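Lysosome-associated membrane glycoprotein 3 (Homo sapiens, PDB 4AKM) helps lysosomes fuse with autophagosomes and contributes to the unfolded protein response, supporting protein degradation and cell survival during proteasomal dysfunction. Local coordinates at residues V9-G12 against S13-C16; N41-P44 against N45-Q48. All coordinates share one frame; numbering follows the deposited sequence.

Contact 1: residues V9-G12 against S13-C16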
ATOM      1  N   VAL A   9       2.948   6.009  10.292  1.00 55.76           N
ATOM      2  CA  VAL A   9       2.434   7.372  10.203  1.00 61.19           C
ATOM      3  C   VAL A   9       2.042   7.844  11.602  1.00 67.72           C
ATOM      4  O   VAL A   9       1.509   7.065  12.389  1.00 68.45           O
ATOM      5  CB  VAL A   9       1.214   7.456   9.258  1.00 56.29           C
ATOM      6  CG1 VAL A   9       0.738   8.889   9.124  1.00 63.27           C
ATOM      7  CG2 VAL A   9       1.553   6.882   7.889  1.00 49.98           C
ATOM      8  N   LEU A  10       2.309   9.107  11.921  1.00 68.07           N
ATOM      9  CA  LEU A  10       2.074   9.591  13.280  1.00 75.14           C
ATOM     10  C   LEU A  10       1.250  10.876  13.385  1.00 80.71           C
ATOM     11  O   LEU A  10       1.368  11.781  12.555  1.00 77.64           O
ATOM     12  CB  LEU A  10       3.405   9.786  14.008  1.00 74.50           C
ATOM     13  CG  LEU A  10       4.203   8.529  14.353  1.00 76.44           C
ATOM     14  CD1 LEU A  10       5.625   8.900  14.760  1.00 71.93           C
ATOM     15  CD2 LEU A  10       3.512   7.751  15.459  1.00 70.80           C
ATOM     16  N   ASN A  11       0.410  10.929  14.416  1.00 82.54           N
ATOM     17  CA  ASN A  11      -0.231  12.165  14.851  1.00 89.33           C
ATOM     18  C   ASN A  11       0.596  12.758  15.990  1.00 88.64           C
ATOM     19  O   ASN A  11       0.395  12.415  17.162  1.00 86.73           O
ATOM     20  CB  ASN A  11      -1.665  11.896  15.319  1.00 91.12           C
ATOM     21  CG  ASN A  11      -2.505  13.164  15.409  1.00 90.57           C
ATOM     22  OD1 ASN A  11      -1.979  14.266  15.578  1.00 87.19           O
ATOM     23  ND2 ASN A  11      -3.820  13.008  15.297  1.00 86.35           N
ATOM     24  N   GLY A  12       1.543  13.624  15.638  1.00 87.29           N
ATOM     25  CA  GLY A  12       2.458  14.210  16.602  1.00 89.09           C
ATOM     26  C   GLY A  12       3.306  13.188  17.343  1.00 95.13           C
ATOM     27  O   GLY A  12       4.537  13.215  17.271  1.00 95.84           O
ATOM     28  N   SER A  13       2.640  12.282  18.053  1.00 88.17           N
ATOM     29  CA  SER A  13       3.313  11.272  18.855  1.00 89.29           C
ATOM     30  C   SER A  13       2.522   9.965  18.845  1.00 90.16           C
ATOM     31  O   SER A  13       3.100   8.882  18.953  1.00 83.81           O
ATOM     32  CB  SER A  13       3.489  11.768  20.293  1.00 89.83           C
ATOM     33  OG  SER A  13       2.236  12.061  20.889  1.00 79.96           O
ATOM     34  N   ARG A  14       1.201  10.073  18.711  1.00 89.08           N
ATOM     35  CA  ARG A  14       0.337   8.894  18.688  1.00 88.89           C
ATOM     36  C   ARG A  14       0.413   8.149  17.357  1.00 85.65           C
ATOM     37  O   ARG A  14       0.493   8.759  16.293  1.00 80.87           O
ATOM     38  CB  ARG A  14      -1.117   9.271  18.994  1.00 96.46           C
ATOM     39  CG  ARG A  14      -1.418   9.478  20.473  1.00102.61           C
ATOM     40  CD  ARG A  14      -2.904   9.731  20.706  1.00110.73           C
ATOM     41  NE  ARG A  14      -3.401  10.844  19.900  1.00114.16           N
ATOM     42  CZ  ARG A  14      -4.668  11.247  19.876  1.00111.91           C
ATOM     43  NH1 ARG A  14      -5.579  10.629  20.617  1.00107.59           N
ATOM     44  NH2 ARG A  14      -5.026  12.269  19.108  1.00105.14           N
ATOM     45  N   LEU A  15       0.380   6.824  17.426  1.00 84.38           N
ATOM     46  CA  LEU A  15       0.455   5.998  16.229  1.00 76.89           C
ATOM     47  C   LEU A  15      -0.829   6.089  15.407  1.00 74.11           C
ATOM     48  O   LEU A  15      -1.914   5.763  15.884  1.00 76.91           O
ATOM     49  CB  LEU A  15       0.761   4.547  16.604  1.00 84.31           C
ATOM     50  CG  LEU A  15       1.162   3.610  15.464  1.00 76.13           C
ATOM     51  CD1 LEU A  15       2.187   4.278  14.575  1.00 70.65           C
ATOM     52  CD2 LEU A  15       1.708   2.310  16.018  1.00 79.04           C
ATOM     53  N   CYS A  16      -0.692   6.541  14.168  1.00 70.34           N
ATOM     54  CA  CYS A  16      -1.820   6.694  13.262  1.00 67.19           C
ATOM     55  C   CYS A  16      -1.940   5.508  12.302  1.00 68.78           C
ATOM     56  O   CYS A  16      -3.033   4.996  12.061  1.00 69.97           O
ATOM     57  CB  CYS A  16      -1.668   7.999  12.480  1.00 67.43           C
ATOM     58  SG  CYS A  16      -2.707   8.137  11.018  1.00 69.26           S
TER
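Val9 meets Cys16 near the tip of a beta hairpin in the beta prism of the membrane-proximal luminal domain. Val9 O accepts from Cys16 N at 2.9 Å. Val9 also shares a backbone bond with Ile17, and Cys16 has near-helical backbone angles (-98°/-43°), consistent with a classic beta bulge. Val9 CG1 packs on Cys16 SG, which stands anti to its own backbone N, beside the carbonyl carbon, and forms the disulfide to Cys53.

Leu10 pairs with Leu15 as an antiparallel non-hydrogen-bonded pair, and both side chains lie on one face. The CD2 branch of Leu10 leans over the partner strand between Arg14 O and Leu15 CA. It also meets Leu15 CD1 at 3.8 Å.

Asn11 and Arg14 form the hydrogen-bonded pair, with side chains on the other face. Asn11 N donates to Arg14 O at 2.9 Å. Asn11 is a predicted N-glycosylation site in an Asn-Gly-Ser sequon, but carries no sugar here.

Gly12, with positive phi, and Ser13 form the two-residue turn. Arg14 N closes it on Asn11 O at 2.9 Å. The Asn11 and Arg14 side chains lie side by side and point the same way, with the amide and guanidinium planes turned 49° from each other and Asn11 ND2 4.1 Å from Arg14 NH2.

Contact 2: residues N41-P44 against N45-Q48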
ATOM      1  N   ASN A  41      10.701  -3.348  -7.686  1.00 46.05           N
ATOM      2  CA  ASN A  41      10.586  -3.606  -6.260  1.00 42.04           C
ATOM      3  C   ASN A  41      10.732  -2.329  -5.439  1.00 44.03           C
ATOM      4  O   ASN A  41      11.752  -1.642  -5.531  1.00 47.33           O
ATOM      5  CB  ASN A  41      11.644  -4.619  -5.836  1.00 45.08           C
ATOM      6  CG  ASN A  41      11.402  -5.997  -6.429  1.00 52.51           C
ATOM      7  OD1 ASN A  41      10.459  -6.202  -7.203  1.00 48.48           O
ATOM      8  ND2 ASN A  41      12.252  -6.951  -6.065  1.00 47.54           N
ATOM      9  N   ILE A  42       9.720  -2.001  -4.643  1.00 35.78           N
ATOM     10  CA  ILE A  42       9.882  -0.912  -3.695  1.00 37.19           C
ATOM     11  C   ILE A  42      10.952  -1.350  -2.705  1.00 41.39           C
ATOM     12  O   ILE A  42      10.773  -2.321  -1.971  1.00 46.54           O
ATOM     13  CB  ILE A  42       8.575  -0.538  -2.951  1.00 37.60           C
ATOM     14  CG1 ILE A  42       7.709   0.402  -3.790  1.00 34.67           C
ATOM     15  CG2 ILE A  42       8.893   0.171  -1.643  1.00 33.60           C
ATOM     16  CD1 ILE A  42       7.100  -0.222  -5.013  1.00 37.49           C
ATOM     17  N   ASP A  43      12.086  -0.662  -2.740  1.00 41.17           N
ATOM     18  CA  ASP A  43      13.178  -0.904  -1.809  1.00 43.20           C
ATOM     19  C   ASP A  43      12.950  -0.064  -0.553  1.00 43.38           C
ATOM     20  O   ASP A  43      13.068   1.161  -0.579  1.00 41.90           O
ATOM     21  CB  ASP A  43      14.522  -0.589  -2.482  1.00 45.68           C
ATOM     22  CG  ASP A  43      15.689  -0.538  -1.505  1.00 49.52           C
ATOM     23  OD1 ASP A  43      15.580  -1.058  -0.373  1.00 50.28           O
ATOM     24  OD2 ASP A  43      16.737   0.026  -1.889  1.00 49.68           O
ATOM     25  N   PRO A  44      12.617  -0.734   0.553  1.00 43.46           N
ATOM     26  CA  PRO A  44      12.259  -0.100   1.826  1.00 48.23           C
ATOM     27  C   PRO A  44      13.343   0.762   2.478  1.00 47.30           C
ATOM     28  O   PRO A  44      13.003   1.616   3.295  1.00 47.60           O
ATOM     29  CB  PRO A  44      11.922  -1.292   2.727  1.00 47.31           C
ATOM     30  CG  PRO A  44      12.486  -2.477   2.055  1.00 49.45           C
ATOM     31  CD  PRO A  44      12.448  -2.194   0.605  1.00 45.68           C
ATOM     32  N   ASN A  45      14.612   0.543   2.151  1.00 48.28           N
ATOM     33  CA  ASN A  45      15.669   1.376   2.724  1.00 55.37           C
ATOM     34  C   ASN A  45      15.949   2.628   1.890  1.00 51.89           C
ATOM     35  O   ASN A  45      16.839   3.416   2.199  1.00 47.49           O
ATOM     36  CB  ASN A  45      16.942   0.563   2.981  1.00 53.81           C
ATOM     37  CG  ASN A  45      16.838  -0.301   4.230  1.00 65.12           C
ATOM     38  OD1 ASN A  45      16.077   0.004   5.159  1.00 58.69           O
ATOM     39  ND2 ASN A  45      17.612  -1.382   4.264  1.00 66.32           N
ATOM     40  N   ALA A  46      15.156   2.799   0.840  1.00 52.17           N
ATOM     41  CA  ALA A  46      15.299   3.909  -0.088  1.00 39.69           C
ATOM     42  C   ALA A  46      13.918   4.517  -0.321  1.00 41.16           C
ATOM     43  O   ALA A  46      13.628   5.060  -1.388  1.00 38.73           O
ATOM     44  CB  ALA A  46      15.898   3.420  -1.395  1.00 34.49           C
ATOM     45  N   THR A  47      13.066   4.420   0.694  1.00 44.17           N
ATOM     46  CA  THR A  47      11.680   4.859   0.572  1.00 44.54           C
ATOM     47  C   THR A  47      11.232   5.639   1.807  1.00 42.25           C
ATOM     48  O   THR A  47      11.352   5.163   2.935  1.00 40.82           O
ATOM     49  CB  THR A  47      10.737   3.654   0.313  1.00 41.80           C
ATOM     50  OG1 THR A  47      10.904   3.200  -1.037  1.00 44.40           O
ATOM     51  CG2 THR A  47       9.280   4.033   0.534  1.00 34.89           C
ATOM     52  N   GLN A  48      10.727   6.846   1.579  1.00 39.93           N
ATOM     53  CA  GLN A  48      10.290   7.717   2.656  1.00 42.51           C
ATOM     54  C   GLN A  48       8.800   7.544   2.914  1.00 42.71           C
ATOM     55  O   GLN A  48       7.979   7.708   2.013  1.00 42.50           O
ATOM     56  CB  GLN A  48      10.581   9.174   2.304  1.00 41.32           C
ATOM     57  CG  GLN A  48      11.717   9.353   1.304  1.00 51.53           C
ATOM     58  CD  GLN A  48      12.966   9.939   1.932  1.00 56.69           C
ATOM     59  OE1 GLN A  48      13.237   9.734   3.118  1.00 55.12           O
ATOM     60  NE2 GLN A  48      13.734  10.681   1.139  1.00 57.18           N
TER
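Asp43 meets Asn45, Ala46 and Thr47 in a tight reversal of the chain. Residues Asp43 to Ala46 form a type I beta turn, with Pro44 and Asn45 at its corners. Ala46 N closes the turn on Asp43 O at 3.0 Å. Thr47 OG1 donates to the same oxygen, also at 3.0 Å. The two donors arrive from opposite faces of the carbonyl plane, each well out of it. Two bonds therefore grip one backbone oxygen and tie the turn to the residue after it.

The Asp43 side chain adds a third link. Its OD1 accepts from Asn45 N at 3.1 Å, which makes an Asx turn over the start of the beta turn. The bond is fairly straight at the hydrogen (156°), but it meets OD1 from above the carboxylate plane. Asp43 CG stands opposite its own backbone N (chi1 168°), which swings the carboxylate forward along the chain. The other oxygen, OD2, lies 3.5 Å from Ala46 CB.

Further out, Thr47 holds OG1 beside its own backbone N (chi1 -74°), which turns the hydroxyl back toward Asp43. The methyl CG2 of Ile42 packs on that hydroxyl, 3.7 Å from Thr47 OG1. Asn45 is a predicted N-glycosylation site, with Thr47 as the third sequon residue. No sugar is attached here.

The turn bridges strands 38-41 and 48-52, which belong to different sheets. Ile42 is buried against Tyr7 of strand 5-11, Ile23 and Leu25 of strand 14-27, and Phe64 of strand 57-64. Pro44 also rests on Tyr7, and Thr47 reaches Leu62 and Phe64 on strand 57-64.

Contacts 1 and 2 are both local turns, with centres about 21 Å apart and no direct touch. Contact 1 joins neighbouring strands of one sheet and is held mainly by backbone bonds. Contact 2 links two sheets and relies more on side chains, those of an aspartate and a threonine. Contact 1 is partly buried at its disulfide end. Contact 2 lies at the surface, with Ile42 as its buried residue. Both involve strands 5-11, 14-27 and 57-64, either within the contact or as its surroundings. The predicted glycosylation site sits at a strand end in contact 1 and inside the turn in contact 2.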